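Local structure of rhamnose ABC transporter, rhamnose-binding protein (Actinomyces odontolyticus ATCC 17982, 5BQ3) at residues A[133-136]-A[137-141]; A[268-271]-A[272-275]. The protein probably binds rhamnose or a related sugar and delivers it to an ABC transporter for uptake. All coordinates share one frame; numbering follows the deposited sequence.

Interaction 1: residues A[133-136]-A[137-141]; sequences ESKQ and VAITM
Ile139 lies one turn beyond Lys135 and between the side chains of Lys135 and Gln136, in the first turns of helix 134-149. This is the i to i+3 and i+4 packing of an alpha-helix just after its N-cap, Glu133. The lysine chain passes obliquely over the isoleucine, and Lys135 CG meets Ile139 CD1 at 4.1 Å. Its ammonium group goes on to a salt bridge with Glu177 on helix 165-180. That helix also presents Phe173 to Ala138. On the other flank the Gln136 amide brings its nitrogen to the isoleucine branch, Gln136 NE2 to Ile139 CG2 at 3.7 Å. A bend at the second torsion (chi2 57°) turns this amide along the helix. In the backbone, Val137 N bonds to Glu133 O at 3.2 Å, and Ile139 N to Lys135 O at 3.2 Å. Thr140 adds a side-chain bond to this pattern. Its OG1 sits beside its own backbone N (chi1 -56°), which turns the hydroxyl back toward the preceding turn. Gln136 O is thus gripped twice, by Thr140 N at 3.0 Å and by Thr140 OG1 at 2.7 Å, from opposite faces of its carbonyl plane.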
ATOM      1  N   GLU A 133      -5.991  -0.677   5.613  1.00 37.59           N
ATOM      2  CA  GLU A 133      -7.055  -1.677   5.748  1.00 37.66           C
ATOM      3  C   GLU A 133      -7.961  -1.548   4.500  1.00 41.04           C
ATOM      4  O   GLU A 133      -8.262  -0.428   4.078  1.00 40.66           O
ATOM      5  CB  GLU A 133      -7.814  -1.477   7.087  1.00 40.22           C
ATOM      6  CG  GLU A 133      -9.223  -2.057   7.186  1.00 52.46           C
ATOM      7  CD  GLU A 133      -9.376  -3.566   7.113  1.00 77.45           C
ATOM      8  OE1 GLU A 133      -8.528  -4.286   7.690  1.00 77.23           O
ATOM      9  OE2 GLU A 133     -10.376  -4.028   6.512  1.00 69.48           O
ATOM     10  N   SER A 134      -8.352  -2.693   3.905  1.00 37.49           N
ATOM     11  CA  SER A 134      -9.143  -2.815   2.674  1.00 37.08           C
ATOM     12  C   SER A 134     -10.428  -1.964   2.671  1.00 41.40           C
ATOM     13  O   SER A 134     -10.623  -1.189   1.734  1.00 41.21           O
ATOM     14  CB  SER A 134      -9.495  -4.275   2.417  1.00 41.31           C
ATOM     15  OG  SER A 134      -9.717  -4.511   1.037  1.00 51.34           O
ATOM     16  N   LYS A 135     -11.278  -2.081   3.713  1.00 38.28           N
ATOM     17  CA  LYS A 135     -12.536  -1.332   3.836  1.00 38.38           C
ATOM     18  C   LYS A 135     -12.288   0.187   3.963  1.00 42.43           C
ATOM     19  O   LYS A 135     -13.128   0.977   3.528  1.00 42.69           O
ATOM     20  CB  LYS A 135     -13.353  -1.843   5.036  1.00 41.55           C
ATOM     21  CG  LYS A 135     -14.818  -1.407   5.038  1.00 51.01           C
ATOM     22  CD  LYS A 135     -15.513  -1.776   6.339  1.00 61.84           C
ATOM     23  CE  LYS A 135     -16.822  -1.047   6.536  1.00 73.30           C
ATOM     24  NZ  LYS A 135     -17.906  -1.594   5.677  1.00 81.79           N
ATOM     25  N   GLN A 136     -11.141   0.590   4.546  1.00 38.40           N
ATOM     26  CA  GLN A 136     -10.790   1.999   4.722  1.00 37.74           C
ATOM     27  C   GLN A 136     -10.401   2.639   3.391  1.00 40.00           C
ATOM     28  O   GLN A 136     -10.655   3.830   3.207  1.00 40.39           O
ATOM     29  CB  GLN A 136      -9.670   2.168   5.759  1.00 39.02           C
ATOM     30  CG  GLN A 136      -9.587   3.569   6.380  1.00 45.29           C
ATOM     31  CD  GLN A 136     -10.864   4.026   7.047  1.00 59.42           C
ATOM     32  OE1 GLN A 136     -11.409   3.366   7.938  1.00 57.25           O
ATOM     33  NE2 GLN A 136     -11.366   5.176   6.628  1.00 46.93           N
ATOM     34  N   VAL A 137      -9.809   1.858   2.462  1.00 34.72           N
ATOM     35  CA  VAL A 137      -9.429   2.339   1.123  1.00 33.48           C
ATOM     36  C   VAL A 137     -10.709   2.741   0.370  1.00 36.86           C
ATOM     37  O   VAL A 137     -10.775   3.832  -0.194  1.00 36.98           O
ATOM     38  CB  VAL A 137      -8.595   1.290   0.332  1.00 36.32           C
ATOM     39  CG1 VAL A 137      -8.290   1.766  -1.089  1.00 35.71           C
ATOM     40  CG2 VAL A 137      -7.306   0.952   1.062  1.00 35.88           C
ATOM     41  N   ALA A 138     -11.729   1.866   0.424  1.00 32.63           N
ATOM     42  CA  ALA A 138     -13.034   2.035  -0.198  1.00 32.59           C
ATOM     43  C   ALA A 138     -13.773   3.248   0.351  1.00 37.84           C
ATOM     44  O   ALA A 138     -14.402   3.970  -0.421  1.00 37.79           O
ATOM     45  CB  ALA A 138     -13.860   0.787   0.018  1.00 33.80           C
ATOM     46  N   ILE A 139     -13.691   3.474   1.683  1.00 35.44           N
ATOM     47  CA  ILE A 139     -14.333   4.591   2.387  1.00 35.70           C
ATOM     48  C   ILE A 139     -13.678   5.904   1.941  1.00 37.48           C
ATOM     49  O   ILE A 139     -14.396   6.835   1.567  1.00 38.28           O
ATOM     50  CB  ILE A 139     -14.297   4.372   3.932  1.00 39.80           C
ATOM     51  CG1 ILE A 139     -15.364   3.336   4.347  1.00 41.18           C
ATOM     52  CG2 ILE A 139     -14.486   5.687   4.710  1.00 41.84           C
ATOM     53  CD1 ILE A 139     -15.144   2.646   5.701  1.00 51.72           C
ATOM     54  N   THR A 140     -12.327   5.954   1.931  1.00 31.57           N
ATOM     55  CA  THR A 140     -11.524   7.116   1.524  1.00 30.79           C
ATOM     56  C   THR A 140     -11.916   7.550   0.113  1.00 33.77           C
ATOM     57  O   THR A 140     -12.193   8.731  -0.092  1.00 35.58           O
ATOM     58  CB  THR A 140     -10.022   6.795   1.636  1.00 37.68           C
ATOM     59  OG1 THR A 140      -9.743   6.377   2.973  1.00 38.94           O
ATOM     60  CG2 THR A 140      -9.127   7.982   1.269  1.00 35.38           C
HETATM   61  N   MSE A 141     -11.990   6.592  -0.832  1.00 26.92           N
HETATM   62  CA  MSE A 141     -12.362   6.829  -2.225  1.00 25.33           C
HETATM   63  C   MSE A 141     -13.798   7.346  -2.356  1.00 34.28           C
HETATM   64  O   MSE A 141     -14.000   8.352  -3.036  1.00 35.46           O
HETATM   65  CB  MSE A 141     -12.156   5.572  -3.054  1.00 25.34           C
HETATM   66  CG  MSE A 141     -10.678   5.255  -3.222  1.00 29.42           C
HETATM   67 SE   MSE A 141     -10.319   4.075  -4.675  0.75 33.30          SE
HETATM   68  CE  MSE A 141     -11.066   2.395  -3.905  1.00 29.97           C
TER

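Interaction 2: residues A[268-271]-A[272-275]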
ATOM      1  N   LEU A 268      -3.373   7.435  -1.549  1.00 30.64           N
ATOM      2  CA  LEU A 268      -2.393   6.350  -1.546  1.00 30.27           C
ATOM      3  C   LEU A 268      -1.914   6.182  -0.096  1.00 36.36           C
ATOM      4  O   LEU A 268      -2.758   6.084   0.797  1.00 36.11           O
ATOM      5  CB  LEU A 268      -1.232   6.574  -2.551  1.00 30.44           C
ATOM      6  CG  LEU A 268      -0.452   5.326  -2.999  1.00 34.34           C
ATOM      7  CD1 LEU A 268      -1.216   4.512  -4.034  1.00 33.81           C
ATOM      8  CD2 LEU A 268       0.893   5.706  -3.539  1.00 37.26           C
ATOM      9  N   TRP A 269      -0.594   6.135   0.145  1.00 34.81           N
ATOM     10  CA  TRP A 269       0.017   5.946   1.464  1.00 35.56           C
ATOM     11  C   TRP A 269       1.480   6.345   1.416  1.00 39.53           C
ATOM     12  O   TRP A 269       2.046   6.447   0.329  1.00 40.03           O
ATOM     13  CB  TRP A 269      -0.121   4.475   1.925  1.00 34.15           C
ATOM     14  CG  TRP A 269       0.139   3.476   0.834  1.00 35.09           C
ATOM     15  CD1 TRP A 269       1.354   3.032   0.399  1.00 38.19           C
ATOM     16  CD2 TRP A 269      -0.841   2.846  -0.003  1.00 34.61           C
ATOM     17  NE1 TRP A 269       1.192   2.160  -0.651  1.00 37.40           N
ATOM     18  CE2 TRP A 269      -0.147   2.024  -0.916  1.00 38.38           C
ATOM     19  CE3 TRP A 269      -2.247   2.891  -0.065  1.00 36.01           C
ATOM     20  CZ2 TRP A 269      -0.807   1.254  -1.881  1.00 37.40           C
ATOM     21  CZ3 TRP A 269      -2.900   2.131  -1.022  1.00 37.11           C
ATOM     22  CH2 TRP A 269      -2.184   1.322  -1.915  1.00 37.54           C
ATOM     23  N   ASP A 270       2.088   6.583   2.581  1.00 35.95           N
ATOM     24  CA  ASP A 270       3.507   6.910   2.687  1.00 36.03           C
ATOM     25  C   ASP A 270       4.273   5.594   2.911  1.00 38.44           C
ATOM     26  O   ASP A 270       4.137   5.011   3.994  1.00 38.19           O
ATOM     27  CB  ASP A 270       3.750   7.927   3.825  1.00 38.78           C
ATOM     28  CG  ASP A 270       5.130   8.572   3.881  1.00 49.18           C
ATOM     29  OD1 ASP A 270       6.021   8.160   3.099  1.00 49.38           O
ATOM     30  OD2 ASP A 270       5.322   9.486   4.714  1.00 55.31           O
ATOM     31  N   PRO A 271       5.038   5.075   1.908  1.00 33.63           N
ATOM     32  CA  PRO A 271       5.748   3.795   2.114  1.00 32.91           C
ATOM     33  C   PRO A 271       6.822   3.849   3.209  1.00 37.92           C
ATOM     34  O   PRO A 271       7.107   2.812   3.805  1.00 37.96           O
ATOM     35  CB  PRO A 271       6.360   3.485   0.742  1.00 34.51           C
ATOM     36  CG  PRO A 271       6.361   4.753   0.008  1.00 39.19           C
ATOM     37  CD  PRO A 271       5.273   5.612   0.552  1.00 34.88           C
ATOM     38  N   ALA A 272       7.380   5.049   3.501  1.00 34.95           N
ATOM     39  CA  ALA A 272       8.387   5.279   4.545  1.00 35.49           C
ATOM     40  C   ALA A 272       7.845   4.934   5.941  1.00 39.62           C
ATOM     41  O   ALA A 272       8.601   4.436   6.782  1.00 40.08           O
ATOM     42  CB  ALA A 272       8.848   6.726   4.513  1.00 37.51           C
ATOM     43  N   GLN A 273       6.539   5.194   6.180  1.00 35.00           N
ATOM     44  CA  GLN A 273       5.852   4.900   7.441  1.00 34.27           C
ATOM     45  C   GLN A 273       5.723   3.387   7.657  1.00 37.76           C
ATOM     46  O   GLN A 273       5.786   2.930   8.798  1.00 37.82           O
ATOM     47  CB  GLN A 273       4.462   5.546   7.464  1.00 35.09           C
ATOM     48  CG  GLN A 273       4.467   7.068   7.563  1.00 45.14           C
ATOM     49  CD  GLN A 273       3.076   7.648   7.677  1.00 60.21           C
ATOM     50  OE1 GLN A 273       2.131   7.240   6.988  1.00 54.75           O
ATOM     51  NE2 GLN A 273       2.927   8.646   8.529  1.00 54.85           N
ATOM     52  N   LEU A 274       5.535   2.619   6.565  1.00 33.20           N
ATOM     53  CA  LEU A 274       5.400   1.164   6.592  1.00 32.39           C
ATOM     54  C   LEU A 274       6.705   0.501   7.071  1.00 36.52           C
ATOM     55  O   LEU A 274       6.652  -0.373   7.936  1.00 36.42           O
ATOM     56  CB  LEU A 274       4.986   0.638   5.204  1.00 31.65           C
ATOM     57  CG  LEU A 274       4.896  -0.876   5.024  1.00 35.51           C
ATOM     58  CD1 LEU A 274       3.637  -1.435   5.659  1.00 35.40           C
ATOM     59  CD2 LEU A 274       4.938  -1.230   3.574  1.00 36.35           C
ATOM     60  N   GLY A 275       7.840   0.931   6.519  1.00 33.13           N
ATOM     61  CA  GLY A 275       9.160   0.439   6.900  1.00 33.18           C
ATOM     62  C   GLY A 275       9.520   0.830   8.321  1.00 37.09           C
ATOM     63  O   GLY A 275      10.155   0.051   9.038  1.00 37.36           O
TER
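Gln273 N donates to Asp270 O at 3.3 Å, closing the turn that starts helix 271-287. The donor stands well above the carbonyl plane, 58° out of it. A second bond comes from the aspartate side chain. Its CG lies anti to the backbone N (chi1 -168°), and this brings the carboxylate over the helix start. Asp270 OD1 accepts a weak bond from Ala272 N at 3.4 Å. The same oxygen lies 3.5 Å from Ala272 CB. Gln273 passes across the aspartate at about a right angle. Its OE1 comes within 3.6 Å of Asp270 CB, and its CG lies 3.8 Å from Asp270 OD2. The amide and carboxylate planes are 30° apart. At the next residue, Pro271 O takes two weak bonds, from Leu274 N at 3.2 Å and from Gly275 N at 3.4 Å. The pyrrolidine ring of Pro271 and the Leu274 side chain both touch helix 40-56. Replacing Asp270 by an alanine removes the carboxylate, which would probably leave Ala272 N without its capping acceptor and the Gln273 chain with less to pack across. The carboxylate may also interact favourably with the positive end of the helix dipole. Proline directly after the cap suits this place, since the first-turn nitrogen there needs no acceptor within the helix. Together these features make an Asp N-cap with an Asx turn, followed by proline in the first turn of the helix.

In the fold
Interaction 1 comes first along the chain and interaction 2 much later, with centres 16 Å apart and nearest atoms about 5 Å apart. They do not touch. Each marks the start of a helix entered from a connecting segment: helix 134-149 follows strand 127-130 of the six-stranded parallel sheet, and helix 271-287 follows strand 266-268. The first packs on helix 165-180, the second on helix 40-56. Val132 meets both Val137 and Trp269, and neighbouring Pro319 and Val320 contact Gln136 and Leu268 respectively. The start of helix 134-149 and the chain leading into helix 271-287 thus share neighbours around Val132 and Pro319-Val320, a setting consistent with the hinge between the two lobes of a periplasmic binding protein.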